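Side-chain contacts in protein F-112 (Sulfolobus virus-like particle ssv1, PDB 2VQC), which is essential for virus function and, as a winged-helix protein, probably binds DNA: residues E40-V43 with P44-Y47; K54-C57 with E58-D62. All coordinates share one frame; numbering follows the deposited sequence.

Contact 1: residues E40-V43 with P44-Y47; sequences EISV and PSAY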
ATOM      1  N   GLU A  40     -11.008  -7.133  -2.691  1.00 20.48           N
ATOM      2  CA  GLU A  40     -11.609  -8.037  -3.689  1.00 20.91           C
ATOM      3  C   GLU A  40     -11.929  -7.307  -5.004  1.00 20.96           C
ATOM      4  O   GLU A  40     -13.057  -7.348  -5.518  1.00 20.57           O
ATOM      5  CB  GLU A  40     -12.840  -8.757  -3.133  1.00 20.94           C
ATOM      6  CG  GLU A  40     -12.513  -9.665  -1.967  1.00 22.32           C
ATOM      7  CD  GLU A  40     -13.691 -10.507  -1.509  1.00 22.66           C
ATOM      8  OE1 GLU A  40     -14.694 -10.614  -2.251  1.00 25.48           O
ATOM      9  OE2 GLU A  40     -13.603 -11.078  -0.400  1.00 26.10           O
ATOM     10  N   ILE A  41     -10.886  -6.681  -5.541  1.00 20.90           N
ATOM     11  CA  ILE A  41     -10.958  -5.832  -6.716  1.00 21.05           C
ATOM     12  C   ILE A  41     -10.016  -6.357  -7.800  1.00 20.92           C
ATOM     13  O   ILE A  41      -9.303  -7.341  -7.593  1.00 20.93           O
ATOM     14  CB  ILE A  41     -10.568  -4.371  -6.360  1.00 21.07           C
ATOM     15  CG1 ILE A  41      -9.225  -4.338  -5.611  1.00 21.06           C
ATOM     16  CG2 ILE A  41     -11.671  -3.725  -5.534  1.00 21.26           C
ATOM     17  CD1 ILE A  41      -8.617  -2.964  -5.486  1.00 21.38           C
ATOM     18  N   SER A  42     -10.021  -5.694  -8.952  1.00 20.90           N
ATOM     19  CA  SER A  42      -9.157  -6.065 -10.068  1.00 21.11           C
ATOM     20  C   SER A  42      -7.699  -5.625  -9.849  1.00 21.26           C
ATOM     21  O   SER A  42      -7.403  -4.801  -8.984  1.00 21.24           O
ATOM     22  CB  SER A  42      -9.692  -5.447 -11.357  1.00 20.96           C
ATOM     23  OG  SER A  42      -9.477  -4.048 -11.352  1.00 21.02           O
ATOM     24  N   VAL A  43      -6.798  -6.182 -10.654  1.00 21.53           N
ATOM     25  CA  VAL A  43      -5.381  -5.838 -10.590  1.00 21.39           C
ATOM     26  C   VAL A  43      -5.128  -4.369 -10.965  1.00 21.47           C
ATOM     27  O   VAL A  43      -4.399  -3.674 -10.251  1.00 21.55           O
ATOM     28  CB  VAL A  43      -4.528  -6.807 -11.452  1.00 21.34           C
ATOM     29  CG1 VAL A  43      -3.114  -6.265 -11.677  1.00 21.54           C
ATOM     30  CG2 VAL A  43      -4.473  -8.187 -10.787  1.00 21.31           C
ATOM     31  N   PRO A  44      -5.716  -3.888 -12.080  1.00 21.53           N
ATOM     32  CA  PRO A  44      -5.554  -2.466 -12.407  1.00 21.55           C
ATOM     33  C   PRO A  44      -6.013  -1.519 -11.284  1.00 21.55           C
ATOM     34  O   PRO A  44      -5.329  -0.534 -11.000  1.00 21.48           O
ATOM     35  CB  PRO A  44      -6.424  -2.294 -13.658  1.00 21.54           C
ATOM     36  CG  PRO A  44      -6.482  -3.645 -14.265  1.00 21.57           C
ATOM     37  CD  PRO A  44      -6.518  -4.588 -13.101  1.00 21.49           C
ATOM     38  N   SER A  45      -7.149  -1.824 -10.655  1.00 21.76           N
ATOM     39  CA  SER A  45      -7.662  -1.025  -9.530  1.00 21.98           C
ATOM     40  C   SER A  45      -6.709  -1.048  -8.342  1.00 21.96           C
ATOM     41  O   SER A  45      -6.473  -0.025  -7.708  1.00 21.89           O
ATOM     42  CB  SER A  45      -9.030  -1.534  -9.070  1.00 21.88           C
ATOM     43  OG  SER A  45     -10.003  -1.364 -10.080  1.00 22.62           O
ATOM     44  N   ALA A  46      -6.184  -2.230  -8.040  1.00 22.25           N
ATOM     45  CA  ALA A  46      -5.243  -2.405  -6.940  1.00 22.49           C
ATOM     46  C   ALA A  46      -3.954  -1.614  -7.173  1.00 22.72           C
ATOM     47  O   ALA A  46      -3.388  -1.070  -6.221  1.00 23.18           O
ATOM     48  CB  ALA A  46      -4.931  -3.879  -6.750  1.00 22.44           C
ATOM     49  N   TYR A  47      -3.495  -1.555  -8.424  1.00 22.81           N
ATOM     50  CA  TYR A  47      -2.311  -0.756  -8.781  1.00 22.87           C
ATOM     51  C   TYR A  47      -2.530   0.744  -8.567  1.00 22.87           C
ATOM     52  O   TYR A  47      -1.600   1.451  -8.183  1.00 22.79           O
ATOM     53  CB  TYR A  47      -1.864  -1.008 -10.234  1.00 22.99           C
ATOM     54  CG  TYR A  47      -0.885  -2.158 -10.401  1.00 23.15           C
ATOM     55  CD1 TYR A  47       0.366  -2.133  -9.786  1.00 23.35           C
ATOM     56  CD2 TYR A  47      -1.202  -3.263 -11.193  1.00 23.43           C
ATOM     57  CE1 TYR A  47       1.266  -3.186  -9.942  1.00 23.06           C
ATOM     58  CE2 TYR A  47      -0.311  -4.316 -11.354  1.00 22.88           C
ATOM     59  CZ  TYR A  47       0.919  -4.275 -10.727  1.00 23.05           C
ATOM     60  OH  TYR A  47       1.799  -5.328 -10.894  1.00 23.21           O
TER
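Ser42 and Ser45 join their hydroxyls at the start of helix 43-59, OG to OG at 3.0 Å, and either may be the donor. Ser42 is the N-cap. Its OG sits between the backbone N and the carbonyl carbon (chi1 72°), a position that swings it back over the first turn, and serine suits the place because its short side chain brings a hydroxyl close to that turn, where it meets that of Ser45. The backbone takes over at once: Ala46 N bonds to Ser42 O and Tyr47 N to Val43 O at 2.9 Å, starting the helical pattern. Pro44 fits this first turn, where a residue can do without an amide hydrogen.

Apolar contacts flank these bonds. Ile41 CD1 lies 4.0 Å from Ala46 CB, a hydrophobic staple across the N-cap, and Ala46 is itself buried against Leu32, Ile35 and Leu36 of helix 32-39; the two helices and their turn are consistent with the helix-turn-helix of a winged-helix protein. On another side, Val43 and Tyr47 run side by side; CG1, anti to the Val43 backbone N (chi1 166°), meets the ring at CE2, 3.4 Å away.

Paired hydroxyls and apolar staple are consistent with a well-defined helix start.

Contact 2: residues K54-C57 with E58-D62; sequences KAIC and ERHPD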
ATOM      1  N   LYS A  54       1.926   4.432  -2.020  1.00 24.06           N
ATOM      2  CA  LYS A  54       3.314   4.869  -2.157  1.00 24.24           C
ATOM      3  C   LYS A  54       3.460   6.365  -1.850  1.00 24.28           C
ATOM      4  O   LYS A  54       4.421   6.778  -1.189  1.00 24.19           O
ATOM      5  CB  LYS A  54       3.825   4.543  -3.568  1.00 24.26           C
ATOM      6  CG  LYS A  54       5.299   4.832  -3.818  1.00 24.32           C
ATOM      7  CD  LYS A  54       5.676   4.490  -5.253  1.00 24.69           C
ATOM      8  CE  LYS A  54       7.035   5.061  -5.645  1.00 25.18           C
ATOM      9  NZ  LYS A  54       8.163   4.394  -4.932  1.00 26.11           N
ATOM     10  N   ALA A  55       2.506   7.171  -2.318  1.00 24.41           N
ATOM     11  CA  ALA A  55       2.515   8.611  -2.049  1.00 24.65           C
ATOM     12  C   ALA A  55       2.356   8.904  -0.551  1.00 24.81           C
ATOM     13  O   ALA A  55       3.052   9.765  -0.018  1.00 24.75           O
ATOM     14  CB  ALA A  55       1.435   9.325  -2.857  1.00 24.59           C
ATOM     15  N   ILE A  56       1.467   8.171   0.123  1.00 24.99           N
ATOM     16  CA  ILE A  56       1.277   8.320   1.576  1.00 25.06           C
ATOM     17  C   ILE A  56       2.542   7.934   2.352  1.00 25.16           C
ATOM     18  O   ILE A  56       2.934   8.633   3.287  1.00 24.97           O
ATOM     19  CB  ILE A  56       0.081   7.481   2.101  1.00 24.88           C
ATOM     20  CG1 ILE A  56      -1.237   8.019   1.538  1.00 24.74           C
ATOM     21  CG2 ILE A  56       0.035   7.501   3.636  1.00 25.01           C
ATOM     22  CD1 ILE A  56      -2.430   7.099   1.760  1.00 24.93           C
ATOM     23  N   CYS A  57       3.173   6.827   1.963  1.00 25.39           N
ATOM     24  CA  CYS A  57       4.416   6.382   2.607  1.00 25.67           C
ATOM     25  C   CYS A  57       5.551   7.399   2.477  1.00 25.61           C
ATOM     26  O   CYS A  57       6.315   7.611   3.420  1.00 25.30           O
ATOM     27  CB  CYS A  57       4.863   5.036   2.043  1.00 25.69           C
ATOM     28  SG  CYS A  57       3.986   3.659   2.792  1.00 27.55           S
ATOM     29  N   GLU A  58       5.653   8.020   1.306  1.00 25.83           N
ATOM     30  CA  GLU A  58       6.671   9.036   1.049  1.00 26.26           C
ATOM     31  C   GLU A  58       6.460  10.300   1.888  1.00 26.50           C
ATOM     32  O   GLU A  58       7.413  11.038   2.139  1.00 26.97           O
ATOM     33  CB  GLU A  58       6.739   9.361  -0.451  1.00 26.15           C
ATOM     34  CG  GLU A  58       7.385   8.227  -1.263  1.00 26.61           C
ATOM     35  CD  GLU A  58       7.207   8.357  -2.770  1.00 26.92           C
ATOM     36  OE1 GLU A  58       6.124   8.784  -3.228  1.00 28.41           O
ATOM     37  OE2 GLU A  58       8.154   8.003  -3.503  1.00 27.58           O
ATOM     38  N   ARG A  59       5.226  10.538   2.340  1.00 26.62           N
ATOM     39  CA  ARG A  59       4.949  11.635   3.277  1.00 26.66           C
ATOM     40  C   ARG A  59       5.398  11.324   4.706  1.00 26.78           C
ATOM     41  O   ARG A  59       5.514  12.236   5.532  1.00 26.82           O
ATOM     42  CB  ARG A  59       3.460  11.991   3.269  1.00 26.55           C
ATOM     43  CG  ARG A  59       2.998  12.543   1.945  1.00 26.63           C
ATOM     44  CD  ARG A  59       1.485  12.609   1.833  1.00 27.00           C
ATOM     45  NE  ARG A  59       1.079  12.928   0.463  1.00 27.34           N
ATOM     46  CZ  ARG A  59      -0.146  13.292   0.089  1.00 27.54           C
ATOM     47  NH1 ARG A  59      -1.129  13.400   0.977  1.00 27.60           N
ATOM     48  NH2 ARG A  59      -0.384  13.560  -1.190  1.00 27.93           N
ATOM     49  N   HIS A  60       5.639  10.045   4.997  1.00 26.88           N
ATOM     50  CA  HIS A  60       6.044   9.604   6.333  1.00 26.89           C
ATOM     51  C   HIS A  60       7.214   8.623   6.250  1.00 26.97           C
ATOM     52  O   HIS A  60       7.070   7.444   6.585  1.00 27.09           O
ATOM     53  CB  HIS A  60       4.863   8.946   7.040  1.00 26.87           C
ATOM     54  CG  HIS A  60       3.654   9.820   7.130  1.00 26.64           C
ATOM     55  ND1 HIS A  60       2.532   9.620   6.355  1.00 26.78           N
ATOM     56  CD2 HIS A  60       3.397  10.910   7.890  1.00 26.87           C
ATOM     57  CE1 HIS A  60       1.631  10.542   6.643  1.00 26.89           C
ATOM     58  NE2 HIS A  60       2.131  11.337   7.570  1.00 26.68           N
ATOM     59  N   PRO A  61       8.386   9.109   5.812  1.00 27.03           N
ATOM     60  CA  PRO A  61       9.530   8.213   5.607  1.00 27.11           C
ATOM     61  C   PRO A  61      10.109   7.643   6.909  1.00 27.09           C
ATOM     62  O   PRO A  61      10.851   6.655   6.870  1.00 26.91           O
ATOM     63  CB  PRO A  61      10.552   9.110   4.901  1.00 27.10           C
ATOM     64  CG  PRO A  61      10.203  10.490   5.329  1.00 26.92           C
ATOM     65  CD  PRO A  61       8.721  10.512   5.506  1.00 26.94           C
ATOM     66  N   ASP A  62       9.774   8.267   8.038  1.00 27.09           N
ATOM     67  CA  ASP A  62      10.149   7.748   9.360  1.00 27.30           C
ATOM     68  C   ASP A  62       9.264   6.586   9.843  1.00 27.14           C
ATOM     69  O   ASP A  62       9.619   5.907  10.806  1.00 27.09           O
ATOM     70  CB  ASP A  62      10.137   8.874  10.404  1.00 27.39           C
ATOM     71  CG  ASP A  62       8.770   9.518  10.561  1.00 27.99           C
ATOM     72  OD1 ASP A  62       8.156   9.877   9.529  1.00 29.16           O
ATOM     73  OD2 ASP A  62       8.313   9.671  11.713  1.00 28.99           O
TER
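The last turn of helix 43-59, where Lys54, Ala55, Ile56 and Cys57 meet Glu58, Arg59 and His60, brings the long helix to its C-terminal end. Glu58 N still makes a regular bond to Lys54 O at 3.0 Å, but the next amide is shared: Arg59 N reaches Ala55 O at 3.3 Å and, weakly, Ile56 O. His60 N then turns to Cys57 O at 3.0 Å, approaching from well above the carbonyl plane, 65° out of it, as the helical pattern tightens before the chain leaves. The imidazole helps here, because ND1 gives a weak bond to Ile56 O at 3.2 Å; histidine thus brings a side-chain donor to a carbonyl of the final turn.

In the winged-helix fold this end precedes the strands of the wing, and Cys57 ties it to them through its disulfide with Cys64 at the start of strand 64-68. Ile56 is buried on helix 13-27, against Tyr14, Ala17 and Tyr21, so a branched apolar residue suits its position.

Of the charged side chains, Glu58 and Arg59 are exposed, while Lys54 also packs on Val66 and Phe75. Lys54 and Glu58 cross obliquely one turn apart, and a bend at chi4 of the lysine (69°) leaves NZ 3.9 Å from OE2 of Glu58, a long salt bridge. Arg59 lays the aliphatic part of its chain along the Ala55 carbonyl, CG 3.4 Å from Ala55 O.

How the contacts relate
From the N terminus, helix 13-27 and the short strand 29-30 lead to helix 32-39, and contact 1 then closes the turn into helix 43-59. Contact 2 follows at the far end of that same helix and carries the chain toward strand 64-68. Both closures are local; they come in series and neither nest nor cross. Their centres are 21 Å apart, on opposite sides of the centre of the chain, with nearest atoms about 8 Å from each other. Contact 1 thus joins helices 32-39 and 43-59, whereas contact 2 sets helix 43-59 against helix 13-27, and ties it to strand 64-68 by the disulfide and side-chain packing and to strand 73-77 by packing.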